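Local structure of CBS domain-containing protein (Agrobacterium tumefaciens, 3FHM) at residues D36-G41 with A50-A55; R77-A82 with A89-S94. The protein is of unknown function but binds adenine nucleotides, AMP and NADH, through a pair of CBS domains, consistent with a role in sensing or regulation. All blocks are in the same frame, centred on the assembly; numbering follows the deposited sequence.

Contact 1 of 2, residues D36-G41 with A50-A55; sequences DVVTVG and AGTLHA. With NAI (1,4-dihydronicotinamide adenine dinucleotide), chain F.
Val40 of the short strand 39-40 and Val38 just before it lean on Thr52 of helix 46-56, and these few touches are all that join the segments. The packing is light: Val40 CG1 lies 4.0 Å from Thr52 OG1, the two side chains passing alongside each other, pointed opposite ways, while Val38 CG1 stands 4.3 Å from Thr52 CG2. A chi1 of -54° places OG1 beside the backbone N of Thr52 and opposite its carbonyl carbon, which leaves CG2 to face Val38; OG1 hydrogen-bonds Glu48 O. A threonine thus offers a methyl for packing while its polar atom is satisfied within its own helix.

The hydrogen bonds go instead to NADH. Val38 N donates to N1A of the adenine at 2.6 Å, almost straight at 174°, and Val38 O accepts from N6A at 3.0 Å. Val38 CG2 and Val37 CG1 lie against the adenine beside N1A.

Val38 therefore uses its backbone for the base and its methyl CG1 for Thr52 of the beta-alpha-beta unit. Because the backbone reads both N1A and the amino group, the pair of bonds suits adenine, whereas guanine presents an N-H and a carbonyl at these positions.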
ATOM      1  N   ASP A  36     -10.832  15.981   2.779  1.00 38.26           N
ATOM      2  CA  ASP A  36      -9.962  16.075   3.942  1.00 38.43           C
ATOM      3  C   ASP A  36      -8.615  15.393   3.820  1.00 36.85           C
ATOM      4  O   ASP A  36      -8.492  14.415   3.091  1.00 37.07           O
ATOM      5  CB  ASP A  36     -10.677  15.656   5.204  1.00 39.41           C
ATOM      6  CG  ASP A  36     -11.122  16.891   6.032  1.00 44.81           C
ATOM      7  OD1 ASP A  36     -12.363  17.133   6.120  1.00 49.74           O
ATOM      8  OD2 ASP A  36     -10.233  17.650   6.554  1.00 47.33           O
ATOM      9  N   VAL A  37      -7.584  15.945   4.461  1.00 35.05           N
ATOM     10  CA  VAL A  37      -6.294  15.232   4.547  1.00 33.58           C
ATOM     11  C   VAL A  37      -5.797  15.042   5.976  1.00 33.00           C
ATOM     12  O   VAL A  37      -5.711  16.023   6.726  1.00 33.06           O
ATOM     13  CB  VAL A  37      -5.143  15.911   3.783  1.00 33.13           C
ATOM     14  CG1 VAL A  37      -4.075  14.879   3.467  1.00 31.94           C
ATOM     15  CG2 VAL A  37      -5.629  16.574   2.504  1.00 31.96           C
ATOM     16  N   VAL A  38      -5.451  13.799   6.346  1.00 31.60           N
ATOM     17  CA  VAL A  38      -4.820  13.575   7.634  1.00 30.39           C
ATOM     18  C   VAL A  38      -3.326  13.881   7.626  1.00 30.04           C
ATOM     19  O   VAL A  38      -2.576  13.456   6.738  1.00 28.45           O
ATOM     20  CB  VAL A  38      -5.036  12.185   8.216  1.00 30.60           C
ATOM     21  CG1 VAL A  38      -4.919  12.255   9.750  1.00 28.37           C
ATOM     22  CG2 VAL A  38      -6.427  11.661   7.848  1.00 30.12           C
ATOM     23  N   THR A  39      -2.922  14.637   8.641  1.00 30.14           N
ATOM     24  CA  THR A  39      -1.576  15.101   8.750  1.00 30.66           C
ATOM     25  C   THR A  39      -0.992  14.857  10.156  1.00 30.98           C
ATOM     26  O   THR A  39      -1.704  14.801  11.159  1.00 30.61           O
ATOM     27  CB  THR A  39      -1.524  16.580   8.447  1.00 30.31           C
ATOM     28  OG1 THR A  39      -2.355  17.262   9.375  1.00 29.87           O
ATOM     29  CG2 THR A  39      -2.079  16.850   7.086  1.00 30.82           C
ATOM     30  N   VAL A  40       0.337  14.698  10.187  1.00  5.69           N
ATOM     31  CA  VAL A  40       1.196  14.829  11.385  1.00  5.69           C
ATOM     32  C   VAL A  40       2.272  15.964  11.233  1.00  5.69           C
ATOM     33  O   VAL A  40       2.688  16.263  10.116  1.00 32.22           O
ATOM     34  CB  VAL A  40       1.882  13.455  11.637  1.00  5.69           C
ATOM     35  CG1 VAL A  40       0.807  12.375  12.036  1.00  5.69           C
ATOM     36  CG2 VAL A  40       2.752  12.996  10.386  1.00  5.69           C
ATOM     37  N   GLY A  41       2.678  16.587  12.351  1.00 33.18           N
ATOM     38  CA  GLY A  41       3.858  17.500  12.411  1.00 33.78           C
ATOM     39  C   GLY A  41       5.225  16.781  12.370  1.00 35.12           C
ATOM     40  O   GLY A  41       5.291  15.569  12.548  1.00 35.00           O
ATOM     41  N   ALA A  50       3.055   5.792  12.870  1.00 31.68           N
ATOM     42  CA  ALA A  50       2.395   4.517  12.672  1.00 30.86           C
ATOM     43  C   ALA A  50       1.084   4.432  13.453  1.00 30.60           C
ATOM     44  O   ALA A  50       0.135   3.905  12.932  1.00 31.57           O
ATOM     45  CB  ALA A  50       3.299   3.371  13.032  1.00 30.24           C
ATOM     46  N   GLY A  51       1.002   4.937  14.681  1.00 29.77           N
ATOM     47  CA  GLY A  51      -0.223   4.838  15.459  1.00 29.74           C
ATOM     48  C   GLY A  51      -1.339   5.641  14.801  1.00 30.56           C
ATOM     49  O   GLY A  51      -2.506   5.237  14.835  1.00 30.77           O
ATOM     50  N   THR A  52      -0.977   6.773  14.176  1.00 30.21           N
ATOM     51  CA  THR A  52      -1.931   7.577  13.414  1.00 29.64           C
ATOM     52  C   THR A  52      -2.409   6.860  12.135  1.00 30.32           C
ATOM     53  O   THR A  52      -3.668   6.744  11.891  1.00 30.62           O
ATOM     54  CB  THR A  52      -1.406   8.970  13.088  1.00 29.29           C
ATOM     55  OG1 THR A  52      -0.987   9.590  14.319  1.00 28.15           O
ATOM     56  CG2 THR A  52      -2.527   9.824  12.352  1.00 28.53           C
ATOM     57  N   LEU A  53      -1.451   6.327  11.354  1.00 29.43           N
ATOM     58  CA  LEU A  53      -1.856   5.365  10.270  1.00 29.10           C
ATOM     59  C   LEU A  53      -2.997   4.347  10.731  1.00 29.02           C
ATOM     60  O   LEU A  53      -4.025   4.182  10.086  1.00 28.64           O
ATOM     61  CB  LEU A  53      -0.621   4.670   9.640  1.00 28.35           C
ATOM     62  CG  LEU A  53       0.550   5.526   9.061  1.00 26.61           C
ATOM     63  CD1 LEU A  53       1.718   4.769   8.539  1.00 23.78           C
ATOM     64  CD2 LEU A  53       0.185   6.472   7.991  1.00 24.11           C
ATOM     65  N   HIS A  54      -2.841   3.750  11.898  1.00 28.45           N
ATOM     66  CA  HIS A  54      -3.757   2.732  12.263  1.00 28.82           C
ATOM     67  C   HIS A  54      -5.131   3.207  12.789  1.00 29.09           C
ATOM     68  O   HIS A  54      -6.170   2.679  12.405  1.00 29.19           O
ATOM     69  CB  HIS A  54      -3.094   1.885  13.259  1.00 28.76           C
ATOM     70  CG  HIS A  54      -3.912   0.725  13.660  1.00 30.22           C
ATOM     71  ND1 HIS A  54      -4.698   0.728  14.788  1.00 31.83           N
ATOM     72  CD2 HIS A  54      -4.096  -0.474  13.068  1.00 30.80           C
ATOM     73  CE1 HIS A  54      -5.305  -0.435  14.899  1.00 31.38           C
ATOM     74  NE2 HIS A  54      -4.943  -1.188  13.873  1.00 30.04           N
ATOM     75  N   ALA A  55      -5.166   4.209  13.660  1.00 29.33           N
ATOM     76  CA  ALA A  55      -6.429   4.748  14.123  1.00 29.09           C
ATOM     77  C   ALA A  55      -7.282   5.305  12.952  1.00 30.04           C
ATOM     78  O   ALA A  55      -8.517   5.092  12.970  1.00 31.61           O
ATOM     79  CB  ALA A  55      -6.186   5.774  15.149  1.00 28.71           C
TER
HETATM   80  PA  NAI F 211      -4.986   3.644   1.898  1.00 22.21           P
HETATM   81  O1A NAI F 211      -5.429   2.517   2.744  1.00 19.85           O
HETATM   82  O2A NAI F 211      -3.768   4.503   2.195  1.00 22.86           O
HETATM   83  O5B NAI F 211      -6.155   4.705   1.795  1.00 25.92           O
HETATM   84  C5B NAI F 211      -7.522   4.363   2.142  1.00 25.78           C
HETATM   85  C4B NAI F 211      -8.388   5.572   1.914  1.00 25.09           C
HETATM   86  O4B NAI F 211      -7.967   6.662   2.724  1.00 25.77           O
HETATM   87  C3B NAI F 211      -8.160   6.010   0.504  1.00 28.04           C
HETATM   88  O3B NAI F 211      -9.483   6.362   0.053  1.00 30.05           O
HETATM   89  C2B NAI F 211      -7.327   7.242   0.582  1.00 25.93           C
HETATM   90  O2B NAI F 211      -7.999   8.170  -0.201  1.00 26.79           O
HETATM   91  C1B NAI F 211      -7.570   7.761   1.953  1.00 25.81           C
HETATM   92  N9A NAI F 211      -6.375   8.411   2.530  1.00 26.59           N
HETATM   93  C8A NAI F 211      -5.110   7.958   2.484  1.00 27.05           C
HETATM   94  N7A NAI F 211      -4.289   8.839   3.104  1.00 26.91           N
HETATM   95  C5A NAI F 211      -5.026   9.842   3.572  1.00 26.63           C
HETATM   96  C6A NAI F 211      -4.776  11.070   4.339  1.00 27.71           C
HETATM   97  N6A NAI F 211      -3.515  11.377   4.727  1.00 26.68           N
HETATM   98  N1A NAI F 211      -5.818  11.883   4.642  1.00 28.18           N
HETATM   99  C2A NAI F 211      -7.060  11.566   4.249  1.00 27.60           C
HETATM  100  N3A NAI F 211      -7.333  10.441   3.573  1.00 27.72           N
HETATM  101  C4A NAI F 211      -6.385   9.562   3.200  1.00 26.72           C
HETATM  102  O3  NAI F 211      -4.835   3.372   0.322  1.00 25.59           O
HETATM  103  PN  NAI F 211      -5.091   2.079  -0.640  1.00 28.56           P
HETATM  104  O1N NAI F 211      -3.926   1.214  -1.027  1.00 26.84           O
HETATM  105  O2N NAI F 211      -5.723   2.815  -1.767  1.00 29.56           O
HETATM  106  O5D NAI F 211      -6.144   1.157   0.160  1.00 30.31           O
HETATM  107  C5D NAI F 211      -5.872  -0.006   0.954  1.00 28.23           C
HETATM  108  C4D NAI F 211      -6.920  -1.044   0.575  1.00 29.67           C
HETATM  109  O4D NAI F 211      -8.238  -0.472   0.733  1.00 33.81           O
HETATM  110  C3D NAI F 211      -6.772  -1.437  -0.927  1.00 30.78           C
HETATM  111  O3D NAI F 211      -6.922  -2.849  -1.128  1.00 31.70           O
HETATM  112  C2D NAI F 211      -7.921  -0.774  -1.679  1.00 31.87           C
HETATM  113  O2D NAI F 211      -8.350  -1.514  -2.843  1.00 30.18           O
HETATM  114  C1D NAI F 211      -8.942  -0.617  -0.531  1.00 35.38           C
HETATM  115  N1N NAI F 211      -9.716   0.567  -0.725  1.00 36.29           N
HETATM  116  C2N NAI F 211     -11.054   0.409  -0.717  1.00 37.39           C
HETATM  117  C3N NAI F 211     -11.903   1.518  -0.921  1.00 39.49           C
HETATM  118  C7N NAI F 211     -13.400   1.283  -0.857  1.00 39.99           C
HETATM  119  O7N NAI F 211     -14.192   2.234  -0.986  1.00 44.00           O
HETATM  120  N7N NAI F 211     -13.814   0.035  -0.597  1.00 42.66           N
HETATM  121  C4N NAI F 211     -11.348   2.801  -1.137  1.00 36.87           C
HETATM  122  C5N NAI F 211      -9.939   2.931  -1.167  1.00 38.00           C
HETATM  123  C6N NAI F 211      -9.111   1.783  -0.947  1.00 37.38           C

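Contact 2 of 2, residues R77-A82 with A89-S94; sequences RDLVKA and ASLQQS. With AMP (adenosine monophosphate), chain E; NAI (1,4-dihydronicotinamide adenine dinucleotide), chain O.
Ala82, on helix 76-86, and Ser90, in the loop that follows the helix, bring their CA atoms to 6.1 Å where the chain, having left the helix, turns across its line of travel through 89-92, a short run with helix-like torsions but no regular hydrogen bonding. Small residues suit this approach: Ser90 OG is 4.1 Å from Ala82 CB. A Ser90 chi1 of 59° sets the hydroxyl between backbone N and carbonyl carbon, and its hydrogen bond goes to Gly87 O, so that Ala82 O is merely a neighbour. Beside this pair, Leu79 CD1 meets Leu91 CD2 at 4.5 Å, a loose apolar touch between branched ends.

The start of the helix faces the nucleotides. Asp78 OD2 accepts from the ribose O2' of AMP at 2.8 Å, and O3' makes weaker approaches to the carboxylate; an acid is apt for a ribose diol. Arg77, bent at chi2 and chi3, lays CB 3.6 Å from AMP C5' and carries its guanidinium to an NADH otherwise held largely by the second subunit, including its Asp143 and Gly59; there NH2 donates to phosphate oxygen O1A at 3.0 Å and 166°, the oxygen at the group's edge, in its plane. Arg77 NE forms a salt bridge with Glu76 of the second subunit.

Leu79, Ala82 and Leu91 all pack on Ile46, so the contact sets the middle of helix 76-86 and the loop after it against helix 46-56, beside the dimer interface, where Leu79 meets Val80 of the second subunit.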
ATOM      1  N   ARG A  77       5.345   2.094   3.636  1.00 28.36           N
ATOM      2  CA  ARG A  77       6.516   1.578   3.013  1.00 27.95           C
ATOM      3  C   ARG A  77       7.782   2.207   3.632  1.00 28.37           C
ATOM      4  O   ARG A  77       8.787   1.524   3.778  1.00 28.16           O
ATOM      5  CB  ARG A  77       6.458   1.758   1.512  1.00 28.37           C
ATOM      6  CG  ARG A  77       7.760   1.393   0.759  1.00 26.72           C
ATOM      7  CD  ARG A  77       7.924  -0.100   0.710  1.00 27.17           C
ATOM      8  NE  ARG A  77       6.722  -0.819   0.283  1.00 27.84           N
ATOM      9  CZ  ARG A  77       6.541  -1.316  -0.944  1.00 26.44           C
ATOM     10  NH1 ARG A  77       7.516  -1.190  -1.844  1.00 19.45           N
ATOM     11  NH2 ARG A  77       5.395  -1.951  -1.249  1.00 24.02           N
ATOM     12  N   ASP A  78       7.721   3.474   4.039  1.00 28.40           N
ATOM     13  CA  ASP A  78       8.825   4.057   4.787  1.00 29.19           C
ATOM     14  C   ASP A  78       9.015   3.379   6.151  1.00 28.84           C
ATOM     15  O   ASP A  78      10.182   3.253   6.611  1.00 28.70           O
ATOM     16  CB  ASP A  78       8.667   5.558   4.928  1.00 29.70           C
ATOM     17  CG  ASP A  78       8.867   6.258   3.630  1.00 31.78           C
ATOM     18  OD1 ASP A  78       9.972   6.104   3.098  1.00 34.33           O
ATOM     19  OD2 ASP A  78       7.930   6.915   3.119  1.00 33.54           O
ATOM     20  N   LEU A  79       7.897   2.939   6.765  1.00 28.55           N
ATOM     21  CA  LEU A  79       7.959   2.172   8.033  1.00 28.32           C
ATOM     22  C   LEU A  79       8.837   0.949   7.874  1.00 28.16           C
ATOM     23  O   LEU A  79       9.892   0.827   8.550  1.00 28.30           O
ATOM     24  CB  LEU A  79       6.597   1.748   8.541  1.00 28.12           C
ATOM     25  CG  LEU A  79       6.472   1.204   9.978  1.00 28.25           C
ATOM     26  CD1 LEU A  79       7.078   2.152  10.975  1.00 28.40           C
ATOM     27  CD2 LEU A  79       5.018   0.883  10.392  1.00 28.63           C
ATOM     28  N   VAL A  80       8.450   0.065   6.958  1.00 28.38           N
ATOM     29  CA  VAL A  80       9.315  -1.093   6.561  1.00 28.70           C
ATOM     30  C   VAL A  80      10.850  -0.820   6.331  1.00 28.61           C
ATOM     31  O   VAL A  80      11.679  -1.526   6.889  1.00 27.74           O
ATOM     32  CB  VAL A  80       8.727  -1.827   5.324  1.00 28.53           C
ATOM     33  CG1 VAL A  80       9.620  -3.031   4.937  1.00 27.80           C
ATOM     34  CG2 VAL A  80       7.296  -2.277   5.588  1.00 28.65           C
ATOM     35  N   LYS A  81      11.191   0.186   5.521  1.00 29.09           N
ATOM     36  CA  LYS A  81      12.593   0.541   5.265  1.00 30.05           C
ATOM     37  C   LYS A  81      13.349   0.929   6.558  1.00 30.26           C
ATOM     38  O   LYS A  81      14.537   0.594   6.736  1.00 30.62           O
ATOM     39  CB  LYS A  81      12.702   1.645   4.185  1.00 30.71           C
ATOM     40  CG  LYS A  81      14.111   2.322   4.155  1.00 32.40           C
ATOM     41  CD  LYS A  81      14.305   3.329   3.016  1.00 36.97           C
ATOM     42  CE  LYS A  81      15.791   3.516   2.655  1.00 38.45           C
ATOM     43  NZ  LYS A  81      15.985   4.076   1.256  1.00 39.28           N
ATOM     44  N   ALA A  82      12.625   1.615   7.458  1.00 29.85           N
ATOM     45  CA  ALA A  82      13.160   2.156   8.717  1.00 29.05           C
ATOM     46  C   ALA A  82      13.545   1.042   9.619  1.00 28.70           C
ATOM     47  O   ALA A  82      14.685   1.003  10.072  1.00 29.05           O
ATOM     48  CB  ALA A  82      12.124   3.009   9.389  1.00 29.02           C
ATOM     49  N   ALA A  89      15.303   0.951  17.399  1.00 35.37           N
ATOM     50  CA  ALA A  89      15.735   2.342  17.626  1.00 35.93           C
ATOM     51  C   ALA A  89      15.051   3.343  16.705  1.00 36.55           C
ATOM     52  O   ALA A  89      14.996   4.544  17.004  1.00 36.73           O
ATOM     53  CB  ALA A  89      17.259   2.481  17.498  1.00 35.43           C
ATOM     54  N   SER A  90      14.547   2.856  15.580  1.00 36.78           N
ATOM     55  CA  SER A  90      14.052   3.750  14.564  1.00 37.34           C
ATOM     56  C   SER A  90      12.652   4.289  14.929  1.00 37.55           C
ATOM     57  O   SER A  90      12.251   5.369  14.432  1.00 37.30           O
ATOM     58  CB  SER A  90      14.109   3.090  13.174  1.00 37.97           C
ATOM     59  OG  SER A  90      13.333   1.900  13.136  1.00 38.86           O
ATOM     60  N   LEU A  91      11.942   3.583  15.829  1.00 37.16           N
ATOM     61  CA  LEU A  91      10.640   4.047  16.328  1.00 36.81           C
ATOM     62  C   LEU A  91      10.732   5.359  17.130  1.00 36.88           C
ATOM     63  O   LEU A  91       9.766   6.124  17.182  1.00 36.64           O
ATOM     64  CB  LEU A  91       9.960   2.917  17.096  1.00 36.26           C
ATOM     65  CG  LEU A  91       9.954   1.650  16.226  1.00 36.33           C
ATOM     66  CD1 LEU A  91       9.306   0.541  16.962  1.00 34.20           C
ATOM     67  CD2 LEU A  91       9.271   1.832  14.835  1.00 34.44           C
ATOM     68  N   GLN A  92      11.918   5.607  17.707  1.00 36.99           N
ATOM     69  CA  GLN A  92      12.243   6.802  18.504  1.00 37.46           C
ATOM     70  C   GLN A  92      12.601   7.999  17.642  1.00 37.27           C
ATOM     71  O   GLN A  92      12.477   9.150  18.082  1.00 37.02           O
ATOM     72  CB  GLN A  92      13.488   6.566  19.357  1.00 37.77           C
ATOM     73  CG  GLN A  92      13.702   5.152  19.854  1.00 39.85           C
ATOM     74  CD  GLN A  92      12.931   4.906  21.138  1.00 43.25           C
ATOM     75  OE1 GLN A  92      13.499   4.419  22.160  1.00 44.37           O
ATOM     76  NE2 GLN A  92      11.625   5.284  21.121  1.00 44.19           N
ATOM     77  N   GLN A  93      13.133   7.720  16.451  1.00 37.36           N
ATOM     78  CA  GLN A  93      13.548   8.755  15.502  1.00 37.62           C
ATOM     79  C   GLN A  93      12.377   9.548  14.922  1.00 37.17           C
ATOM     80  O   GLN A  93      11.227   9.036  14.790  1.00 37.18           O
ATOM     81  CB  GLN A  93      14.365   8.142  14.373  1.00 37.77           C
ATOM     82  CG  GLN A  93      15.760   7.739  14.802  1.00 38.90           C
ATOM     83  CD  GLN A  93      16.498   7.029  13.708  1.00 41.07           C
ATOM     84  OE1 GLN A  93      16.730   5.823  13.788  1.00 45.45           O
ATOM     85  NE2 GLN A  93      16.856   7.761  12.662  1.00 41.45           N
ATOM     86  N   SER A  94      12.673  10.801  14.583  1.00 36.49           N
ATOM     87  CA  SER A  94      11.651  11.712  14.124  1.00 36.07           C
ATOM     88  C   SER A  94      11.196  11.326  12.723  1.00 35.94           C
ATOM     89  O   SER A  94      12.000  10.936  11.866  1.00 35.36           O
ATOM     90  CB  SER A  94      12.147  13.149  14.193  1.00 35.77           C
ATOM     91  OG  SER A  94      11.517  13.927  13.193  1.00 37.54           O
TER
HETATM   92  P   AMP E 200       3.409   4.191  -1.173  1.00 24.48           P
HETATM   93  O1P AMP E 200       2.867   5.562  -1.312  1.00 23.95           O
HETATM   94  O2P AMP E 200       3.333   3.576   0.178  1.00 23.43           O
HETATM   95  O3P AMP E 200       3.030   3.319  -2.364  1.00 23.66           O
HETATM   96  O5' AMP E 200       4.933   4.704  -1.217  1.00 24.33           O
HETATM   97  C5' AMP E 200       6.159   3.943  -1.317  1.00 22.95           C
HETATM   98  C4' AMP E 200       7.267   5.007  -1.386  1.00 24.06           C
HETATM   99  O4' AMP E 200       6.875   6.050  -2.263  1.00 24.43           O
HETATM  100  C3' AMP E 200       7.462   5.716  -0.050  1.00 25.09           C
HETATM  101  O3' AMP E 200       8.798   6.144   0.196  1.00 25.94           O
HETATM  102  C2' AMP E 200       6.718   6.980  -0.194  1.00 24.32           C
HETATM  103  O2' AMP E 200       7.365   7.947   0.585  1.00 24.93           O
HETATM  104  C1' AMP E 200       6.902   7.299  -1.617  1.00 24.59           C
HETATM  105  N9  AMP E 200       5.816   8.229  -1.984  1.00 25.78           N
HETATM  106  C8  AMP E 200       4.496   8.235  -1.654  1.00 26.28           C
HETATM  107  N7  AMP E 200       3.795   9.315  -2.143  1.00 23.70           N
HETATM  108  C5  AMP E 200       4.698   9.990  -2.823  1.00 25.26           C
HETATM  109  C6  AMP E 200       4.651  11.216  -3.603  1.00 26.49           C
HETATM  110  N6  AMP E 200       3.498  11.904  -3.742  1.00 26.02           N
HETATM  111  N1  AMP E 200       5.810  11.610  -4.162  1.00 27.21           N
HETATM  112  C2  AMP E 200       6.991  10.935  -4.015  1.00 26.36           C
HETATM  113  N3  AMP E 200       7.134   9.813  -3.316  1.00 26.55           N
HETATM  114  C4  AMP E 200       6.014   9.306  -2.717  1.00 26.02           C
HETATM  115  PA  NAI O 211       3.986  -4.641  -4.035  1.00 24.25           P
HETATM  116  O1A NAI O 211       4.931  -3.463  -3.761  1.00 20.64           O
HETATM  117  O2A NAI O 211       3.602  -5.666  -2.974  1.00 22.76           O
HETATM  118  O5B NAI O 211       4.421  -5.382  -5.394  1.00 25.44           O
HETATM  119  C5B NAI O 211       5.534  -4.951  -6.159  1.00 25.32           C
HETATM  120  C4B NAI O 211       5.776  -6.157  -7.060  1.00 25.62           C
HETATM  121  O4B NAI O 211       6.115  -7.313  -6.283  1.00 25.52           O
HETATM  122  C3B NAI O 211       4.523  -6.596  -7.806  1.00 28.14           C
HETATM  123  O3B NAI O 211       4.995  -7.039  -9.086  1.00 29.15           O
HETATM  124  C2B NAI O 211       3.955  -7.771  -7.009  1.00 26.74           C
HETATM  125  O2B NAI O 211       3.478  -8.748  -7.905  1.00 27.74           O
HETATM  126  C1B NAI O 211       5.199  -8.405  -6.469  1.00 26.23           C
HETATM  127  N9A NAI O 211       5.116  -9.142  -5.179  1.00 27.28           N
HETATM  128  C8A NAI O 211       4.629  -8.678  -4.004  1.00 27.30           C
HETATM  129  N7A NAI O 211       4.779  -9.583  -2.983  1.00 27.04           N
HETATM  130  C5A NAI O 211       5.396 -10.678  -3.493  1.00 27.05           C
HETATM  131  C6A NAI O 211       5.843 -12.008  -2.992  1.00 28.06           C
HETATM  132  N6A NAI O 211       5.667 -12.402  -1.695  1.00 27.19           N
HETATM  133  N1A NAI O 211       6.442 -12.850  -3.854  1.00 28.94           N
HETATM  134  C2A NAI O 211       6.634 -12.528  -5.139  1.00 28.17           C
HETATM  135  N3A NAI O 211       6.225 -11.372  -5.666  1.00 28.16           N
HETATM  136  C4A NAI O 211       5.621 -10.391  -4.924  1.00 27.58           C
HETATM  137  O3  NAI O 211       2.475  -4.184  -4.542  1.00 25.86           O
HETATM  138  PN  NAI O 211       1.908  -2.818  -5.232  1.00 29.11           P
HETATM  139  O1N NAI O 211       1.254  -2.086  -4.121  1.00 26.67           O
HETATM  140  O2N NAI O 211       1.139  -3.140  -6.497  1.00 28.96           O
HETATM  141  O5D NAI O 211       3.193  -1.948  -5.724  1.00 30.30           O
HETATM  142  C5D NAI O 211       3.846  -0.894  -5.023  1.00 28.47           C
HETATM  143  C4D NAI O 211       4.210   0.219  -5.995  1.00 29.50           C
HETATM  144  O4D NAI O 211       4.809  -0.228  -7.196  1.00 33.36           O
HETATM  145  C3D NAI O 211       2.932   0.831  -6.452  1.00 30.72           C
HETATM  146  O3D NAI O 211       3.056   2.257  -6.263  1.00 31.50           O
HETATM  147  C2D NAI O 211       2.700   0.386  -7.885  1.00 31.71           C
HETATM  148  O2D NAI O 211       2.033   1.437  -8.568  1.00 30.15           O
HETATM  149  C1D NAI O 211       4.088   0.068  -8.404  1.00 35.30           C
HETATM  150  N1N NAI O 211       4.258  -1.164  -9.239  1.00 36.43           N
HETATM  151  C2N NAI O 211       4.946  -1.139 -10.411  1.00 37.53           C
HETATM  152  C3N NAI O 211       5.189  -2.307 -11.190  1.00 39.58           C
HETATM  153  C7N NAI O 211       5.947  -2.227 -12.513  1.00 39.89           C
HETATM  154  O7N NAI O 211       5.960  -3.193 -13.324  1.00 43.58           O
HETATM  155  N7N NAI O 211       6.580  -1.073 -12.738  1.00 42.59           N
HETATM  156  C4N NAI O 211       4.717  -3.549 -10.749  1.00 36.81           C
HETATM  157  C5N NAI O 211       4.034  -3.547  -9.534  1.00 37.87           C
HETATM  158  C6N NAI O 211       3.820  -2.359  -8.800  1.00 37.20           C

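In the fold
Helix 46-56 is common ground: its residues 50-55 form one side of contact 1, and its earlier turns receive the leucines and alanine of contact 2. The two meet directly where Ala50 CB packs against Leu79 CD2 at 4.0 Å. Contact 1, nearer the centre of the chain, is only partly buried; contact 2 lies farther out, yet all its touching residues are buried. Both border nucleotide pockets: segment 36-41 meets adenine with backbone N and O of Val38, whereas helix 76-86 uses charged side chains on ribose and phosphate. Both also reach the second subunit, which shares in building the NADH sites.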